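Local structure of annexin B22 (Schistosoma mansoni, 4MDU) at residues 11-16 with 319-324; 292-297 with 313-318. The protein binds acidic phospholipid membranes in a calcium-dependent manner, aggregates liposomes when calcium is present, and takes part in worm reproduction and host-parasite interaction. One frame throughout, in Å; residues are numbered along the deposited sequence.

Both contacts are buried near the middle of the chain, their centres about 13 Å apart, and both use helix 311-320. Interaction 2 joins that helix to helix 290-301 inside the fourth annexin repeat. It is wholly apolar. Interaction 1 lies where the helix ends, and it brings in the N-terminal segment 11-16 from 303 residues away. Its chemistry is mixed: an isoleucine methyl against an arginine, two waters and a carboxylate. The water-bridged side, with partly exposed Glu321 and exposed Ile11, lies nearer the surface than the Arg13-Ile322 packing. The two contacts touch, with Leu324 CD1 4.1 Å from Leu316 CD1. In sequence, interaction 2 is nested within the long loop that interaction 1 closes.

Interaction 1 (11-16 with 319-324); sequences ITRSLI and RSEIDL
Arg13 of the N-terminal segment lies across Ile322, in the turn that follows helix 311-320 of the fourth annexin repeat. The closest pair is Arg13 CG and Ile322 CD1, at 3.6 Å. The arginine chain bends at chi2 (-68°) and chi3 (-50°). This folds its guanidinium back over the same methyl, which lies over one face, offset toward the rim. The Ile322 methyl also lies over the centre of the Arg319 guanidinium, 3.9 Å above its plane. One CD1 therefore packs against two arginine planes. Their like charges stay apart, with Arg13 NH1 4.7 Å from Arg319 NH2.

Acidic partners probably ease this proximity. Arg13 NE pairs with Glu142. Arg319 NH1 forms a salt bridge with Asp323 OD2 at 3.0 Å, nearly in the guanidinium plane. Asp323 OD2 also pairs with Arg290.

Glu321 joins the segments through water. One water donates to Ile11 O and to Glu321 OE2. A second accepts from Arg13 N and donates to the same OE2. The other carboxylate oxygen, OE1, bonds to Asn68 N.

The backbone holds Ile322 in its turn. Arg319 O accepts from the amides of Ile322, Asp323 and Leu324. On the facing segment, Ser14 makes an ST turn: its OG accepts from Ile16 N at 3.1 Å, with an angle of 151° at the hydrogen.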
loop_
_atom_site.group_PDB
_atom_site.type_symbol
_atom_site.label_atom_id
_atom_site.label_comp_id
_atom_site.label_asym_id
_atom_site.label_seq_id
_atom_site.Cartn_x
_atom_site.Cartn_y
_atom_site.Cartn_z
ATOM N N ILE B 11 32.691 9.624 6.642
ATOM C CA ILE B 11 33.182 8.352 7.162
ATOM C C ILE B 11 32.076 7.421 7.637
ATOM O O ILE B 11 32.203 6.195 7.536
ATOM C CB ILE B 11 34.199 8.537 8.308
ATOM C CG1 ILE B 11 35.441 9.282 7.814
ATOM C CG2 ILE B 11 34.607 7.188 8.868
ATOM C CD1 ILE B 11 35.262 10.782 7.687
ATOM N N THR B 12 30.993 7.994 8.148
ATOM C CA THR B 12 29.883 7.180 8.631
ATOM C C THR B 12 28.517 7.742 8.261
ATOM O O THR B 12 28.394 8.874 7.796
ATOM C CB THR B 12 29.913 7.028 10.160
ATOM O OG1 THR B 12 29.623 8.291 10.777
ATOM C CG2 THR B 12 31.268 6.531 10.625
ATOM N N ARG B 13 27.494 6.924 8.466
ATOM C CA ARG B 13 26.129 7.413 8.495
ATOM C C ARG B 13 26.060 8.298 9.724
ATOM O O ARG B 13 26.877 8.172 10.634
ATOM C CB ARG B 13 25.150 6.251 8.639
ATOM C CG ARG B 13 25.110 5.304 7.437
ATOM C CD ARG B 13 24.512 5.993 6.231
ATOM N NE ARG B 13 23.240 6.642 6.562
ATOM C CZ ARG B 13 22.044 6.195 6.183
ATOM N NH1 ARG B 13 21.940 5.075 5.460
ATOM N NH2 ARG B 13 20.947 6.863 6.528
ATOM N N SER B 14 25.081 9.183 9.768
ATOM C CA SER B 14 25.024 10.151 10.851
ATOM C C SER B 14 24.821 9.453 12.197
ATOM O O SER B 14 24.033 8.512 12.286
ATOM C CB SER B 14 23.900 11.149 10.597
ATOM O OG SER B 14 23.267 11.465 11.827
ATOM N N LEU B 15 25.501 9.931 13.243
ATOM C CA LEU B 15 25.411 9.315 14.574
ATOM C C LEU B 15 24.009 9.356 15.165
ATOM O O LEU B 15 23.695 8.634 16.118
ATOM C CB LEU B 15 26.384 9.964 15.556
ATOM C CG LEU B 15 27.436 9.014 16.115
ATOM C CD1 LEU B 15 28.392 8.629 14.992
ATOM C CD2 LEU B 15 28.184 9.675 17.263
ATOM N N ILE B 16 23.160 10.203 14.604
ATOM C CA ILE B 16 21.799 10.282 15.087
ATOM C C ILE B 16 21.056 8.932 14.974
ATOM O O ILE B 16 20.106 8.683 15.721
ATOM C CB ILE B 16 21.034 11.384 14.358
ATOM C CG1 ILE B 16 19.844 11.835 15.199
ATOM C CG2 ILE B 16 20.607 10.902 12.980
ATOM C CD1 ILE B 16 19.495 13.287 15.001
ATOM N N ARG B 319 21.717 -1.058 6.157
ATOM C CA ARG B 319 21.611 -1.351 7.591
ATOM C C ARG B 319 22.866 -2.004 8.138
ATOM O O ARG B 319 23.125 -1.989 9.343
ATOM C CB ARG B 319 20.399 -2.220 7.876
ATOM C CG ARG B 319 19.117 -1.453 7.704
ATOM C CD ARG B 319 19.113 -0.336 8.745
ATOM N NE ARG B 319 18.877 0.925 8.101
ATOM C CZ ARG B 319 18.745 2.090 8.718
ATOM N NH1 ARG B 319 18.840 2.207 10.042
ATOM N NH2 ARG B 319 18.507 3.146 7.975
ATOM N N SER B 320 23.655 -2.563 7.232
ATOM C CA SER B 320 24.812 -3.346 7.625
ATOM C C SER B 320 25.768 -2.545 8.498
ATOM O O SER B 320 26.345 -3.075 9.446
ATOM C CB SER B 320 25.532 -3.891 6.388
ATOM O OG SER B 320 26.062 -2.854 5.592
ATOM N N GLU B 321 25.946 -1.269 8.173
ATOM C CA GLU B 321 26.886 -0.463 8.926
ATOM C C GLU B 321 26.185 0.349 10.009
ATOM O O GLU B 321 26.810 1.181 10.647
ATOM C CB GLU B 321 27.770 0.417 8.015
ATOM C CG GLU B 321 27.040 1.324 7.041
ATOM C CD GLU B 321 28.005 2.079 6.120
ATOM O OE1 GLU B 321 28.440 1.498 5.098
ATOM O OE2 GLU B 321 28.341 3.249 6.426
ATOM N N ILE B 322 24.906 0.074 10.248
ATOM C CA ILE B 322 24.196 0.784 11.316
ATOM C C ILE B 322 23.656 -0.135 12.400
ATOM O O ILE B 322 24.126 -0.115 13.539
ATOM C CB ILE B 322 23.051 1.663 10.771
ATOM C CG1 ILE B 322 23.595 2.612 9.691
ATOM C CG2 ILE B 322 22.410 2.475 11.916
ATOM C CD1 ILE B 322 22.511 3.303 8.896
ATOM N N ASP B 323 22.673 -0.958 12.055
ATOM C CA ASP B 323 21.963 -1.680 13.093
ATOM C C ASP B 323 21.502 -3.071 12.644
ATOM O O ASP B 323 20.607 -3.653 13.244
ATOM C CB ASP B 323 20.752 -0.849 13.531
ATOM C CG ASP B 323 19.977 -0.315 12.353
ATOM O OD1 ASP B 323 20.262 -0.753 11.204
ATOM O OD2 ASP B 323 19.100 0.552 12.559
ATOM N N LEU B 324 22.100 -3.584 11.578
ATOM C CA LEU B 324 21.621 -4.831 10.995
ATOM C C LEU B 324 21.609 -6.026 11.992
ATOM O O LEU B 324 20.661 -6.781 12.024
ATOM C CB LEU B 324 22.369 -5.163 9.696
ATOM C CG LEU B 324 21.935 -6.490 9.053
ATOM C CD1 LEU B 324 20.425 -6.495 8.768
ATOM C CD2 LEU B 324 22.725 -6.747 7.771
HETATM O O HOH W 1 30.423 4.457 5.721
HETATM O O HOH W 2 28.033 4.209 8.963
#

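Interaction 2 (292-297 with 313-318); sequences SLIAEW and MRLLIT
Leu315 of helix 311-320 presents both of its methyls to Trp297 and Ile294 of helix 290-301. The contact across the helices is entirely apolar. Leu315 CD1 meets Trp297 CB at 3.9 Å. Leu315 CD2 comes to the indole at its edge, near the ring plane, and is 4.0 Å from Trp297 CE3. The same CD2 reaches Ile294 CG2 more loosely, at 4.4 Å. The Leu315 and Trp297 side chains cross at about a right angle. Leu315 CG stands beside its own backbone N and anti to the carbonyl carbon (chi1 -71°). From there CD1 points to Trp297 CB, and CD2 lies between the indole edge and Ile294. On the tryptophan side, Leu293 CG lies over the rim of one ring face, 3.8 Å above the plane.

Polar bonds stay within each helix or run to other parts of the repeat array. Thr318 OG1 donates to Arg314 O at 2.7 Å, tilted 32° from the carbonyl plane, and that oxygen also accepts from Thr318 N. Arg314 NE forms a salt bridge with Glu133 of helix 128-136. Trp297 and Leu315 also rest on Glu133. Glu296 pairs with Arg285.

Ile294 faces inward, onto Ile327 of helix 324-335. The side chain of Leu315 is about 9 Å from that of Met302, part of a calcium-binding site that is empty in this apo structure. Helices 290-301 and 311-320 are two of the five helices of the fourth annexin repeat, packed here on the side that meets the second repeat.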
loop_
_atom_site.group_PDB
_atom_site.type_symbol
_atom_site.label_atom_id
_atom_site.label_comp_id
_atom_site.label_asym_id
_atom_site.label_seq_id
_atom_site.Cartn_x
_atom_site.Cartn_y
_atom_site.Cartn_z
ATOM N N SER B 292 12.291 -4.221 14.835
ATOM C CA SER B 292 11.119 -4.929 14.342
ATOM C C SER B 292 10.638 -4.357 13.026
ATOM O O SER B 292 10.312 -5.102 12.113
ATOM C CB SER B 292 9.970 -4.869 15.349
ATOM O OG SER B 292 10.325 -5.511 16.546
ATOM N N LEU B 293 10.571 -3.027 12.954
ATOM C CA LEU B 293 10.127 -2.327 11.747
ATOM C C LEU B 293 10.913 -2.735 10.511
ATOM O O LEU B 293 10.336 -3.018 9.470
ATOM C CB LEU B 293 10.246 -0.800 11.902
ATOM C CG LEU B 293 10.078 -0.029 10.571
ATOM C CD1 LEU B 293 8.633 0.021 10.122
ATOM C CD2 LEU B 293 10.622 1.394 10.692
ATOM N N ILE B 294 12.235 -2.733 10.612
ATOM C CA ILE B 294 13.041 -3.069 9.452
ATOM C C ILE B 294 13.062 -4.602 9.226
ATOM O O ILE B 294 13.213 -5.066 8.100
ATOM C CB ILE B 294 14.446 -2.451 9.533
ATOM C CG1 ILE B 294 14.327 -0.939 9.747
ATOM C CG2 ILE B 294 15.229 -2.706 8.244
ATOM C CD1 ILE B 294 15.658 -0.240 9.856
ATOM N N ALA B 295 12.872 -5.381 10.287
ATOM C CA ALA B 295 12.792 -6.839 10.109
ATOM C C ALA B 295 11.584 -7.146 9.255
ATOM O O ALA B 295 11.650 -7.984 8.367
ATOM C CB ALA B 295 12.714 -7.581 11.457
ATOM N N GLU B 296 10.486 -6.431 9.503
ATOM C CA GLU B 296 9.270 -6.600 8.704
ATOM C C GLU B 296 9.464 -6.099 7.281
ATOM O O GLU B 296 8.982 -6.704 6.331
ATOM C CB GLU B 296 8.081 -5.883 9.349
ATOM C CG GLU B 296 7.785 -6.371 10.741
ATOM C CD GLU B 296 6.811 -5.476 11.463
ATOM O OE1 GLU B 296 6.108 -4.698 10.778
ATOM O OE2 GLU B 296 6.757 -5.546 12.712
ATOM N N TRP B 297 10.168 -4.985 7.132
ATOM C CA TRP B 297 10.478 -4.497 5.798
ATOM C C TRP B 297 11.256 -5.546 5.008
ATOM O O TRP B 297 10.964 -5.812 3.846
ATOM C CB TRP B 297 11.303 -3.215 5.868
ATOM C CG TRP B 297 10.535 -1.988 6.232
ATOM C CD1 TRP B 297 9.196 -1.892 6.490
ATOM C CD2 TRP B 297 11.067 -0.658 6.365
ATOM N NE1 TRP B 297 8.866 -0.586 6.798
ATOM C CE2 TRP B 297 9.990 0.192 6.713
ATOM C CE3 TRP B 297 12.351 -0.109 6.226
ATOM C CZ2 TRP B 297 10.152 1.564 6.917
ATOM C CZ3 TRP B 297 12.514 1.261 6.416
ATOM C CH2 TRP B 297 11.416 2.082 6.764
ATOM N N MET B 313 18.333 -5.980 -1.090
ATOM C CA MET B 313 19.751 -5.632 -1.106
ATOM C C MET B 313 19.991 -4.180 -0.620
ATOM O O MET B 313 20.983 -3.917 0.057
ATOM C CB MET B 313 20.403 -5.931 -2.483
ATOM C CG MET B 313 20.035 -4.995 -3.628
ATOM S SD MET B 313 20.916 -5.348 -5.185
ATOM C CE MET B 313 19.669 -6.293 -6.034
ATOM N N ARG B 314 19.081 -3.253 -0.936
ATOM C CA ARG B 314 19.230 -1.877 -0.434
ATOM C C ARG B 314 19.244 -1.867 1.094
ATOM O O ARG B 314 20.144 -1.304 1.720
ATOM C CB ARG B 314 18.124 -0.964 -0.954
ATOM C CG ARG B 314 18.196 0.469 -0.361
ATOM C CD ARG B 314 17.239 1.447 -1.058
ATOM N NE ARG B 314 15.859 0.981 -1.035
ATOM C CZ ARG B 314 15.200 0.524 -2.097
ATOM N NH1 ARG B 314 15.778 0.502 -3.295
ATOM N NH2 ARG B 314 13.952 0.097 -1.965
ATOM N N LEU B 315 18.272 -2.545 1.693
ATOM C CA LEU B 315 18.168 -2.591 3.144
ATOM C C LEU B 315 19.391 -3.221 3.797
ATOM O O LEU B 315 19.961 -2.656 4.737
ATOM C CB LEU B 315 16.885 -3.293 3.569
ATOM C CG LEU B 315 15.658 -2.426 3.277
ATOM C CD1 LEU B 315 14.402 -3.226 3.446
ATOM C CD2 LEU B 315 15.632 -1.123 4.152
ATOM N N LEU B 316 19.806 -4.374 3.283
ATOM C CA LEU B 316 20.991 -5.068 3.791
ATOM C C LEU B 316 22.260 -4.209 3.694
ATOM O O LEU B 316 23.005 -4.059 4.667
ATOM C CB LEU B 316 21.177 -6.378 3.026
ATOM C CG LEU B 316 20.649 -7.639 3.726
ATOM C CD1 LEU B 316 19.633 -7.297 4.824
ATOM C CD2 LEU B 316 20.091 -8.641 2.724
ATOM N N ILE B 317 22.516 -3.674 2.508
ATOM C CA ILE B 317 23.670 -2.811 2.288
ATOM C C ILE B 317 23.684 -1.652 3.287
ATOM O O ILE B 317 24.684 -1.418 3.975
ATOM C CB ILE B 317 23.664 -2.261 0.836
ATOM C CG1 ILE B 317 23.863 -3.433 -0.145
ATOM C CG2 ILE B 317 24.719 -1.162 0.643
ATOM C CD1 ILE B 317 23.617 -3.081 -1.585
ATOM N N THR B 318 22.559 -0.959 3.399
ATOM C CA THR B 318 22.503 0.238 4.233
ATOM C C THR B 318 22.522 -0.087 5.733
ATOM O O THR B 318 23.270 0.539 6.496
ATOM C CB THR B 318 21.294 1.159 3.880
ATOM O OG1 THR B 318 20.084 0.388 3.863
ATOM C CG2 THR B 318 21.490 1.779 2.512
#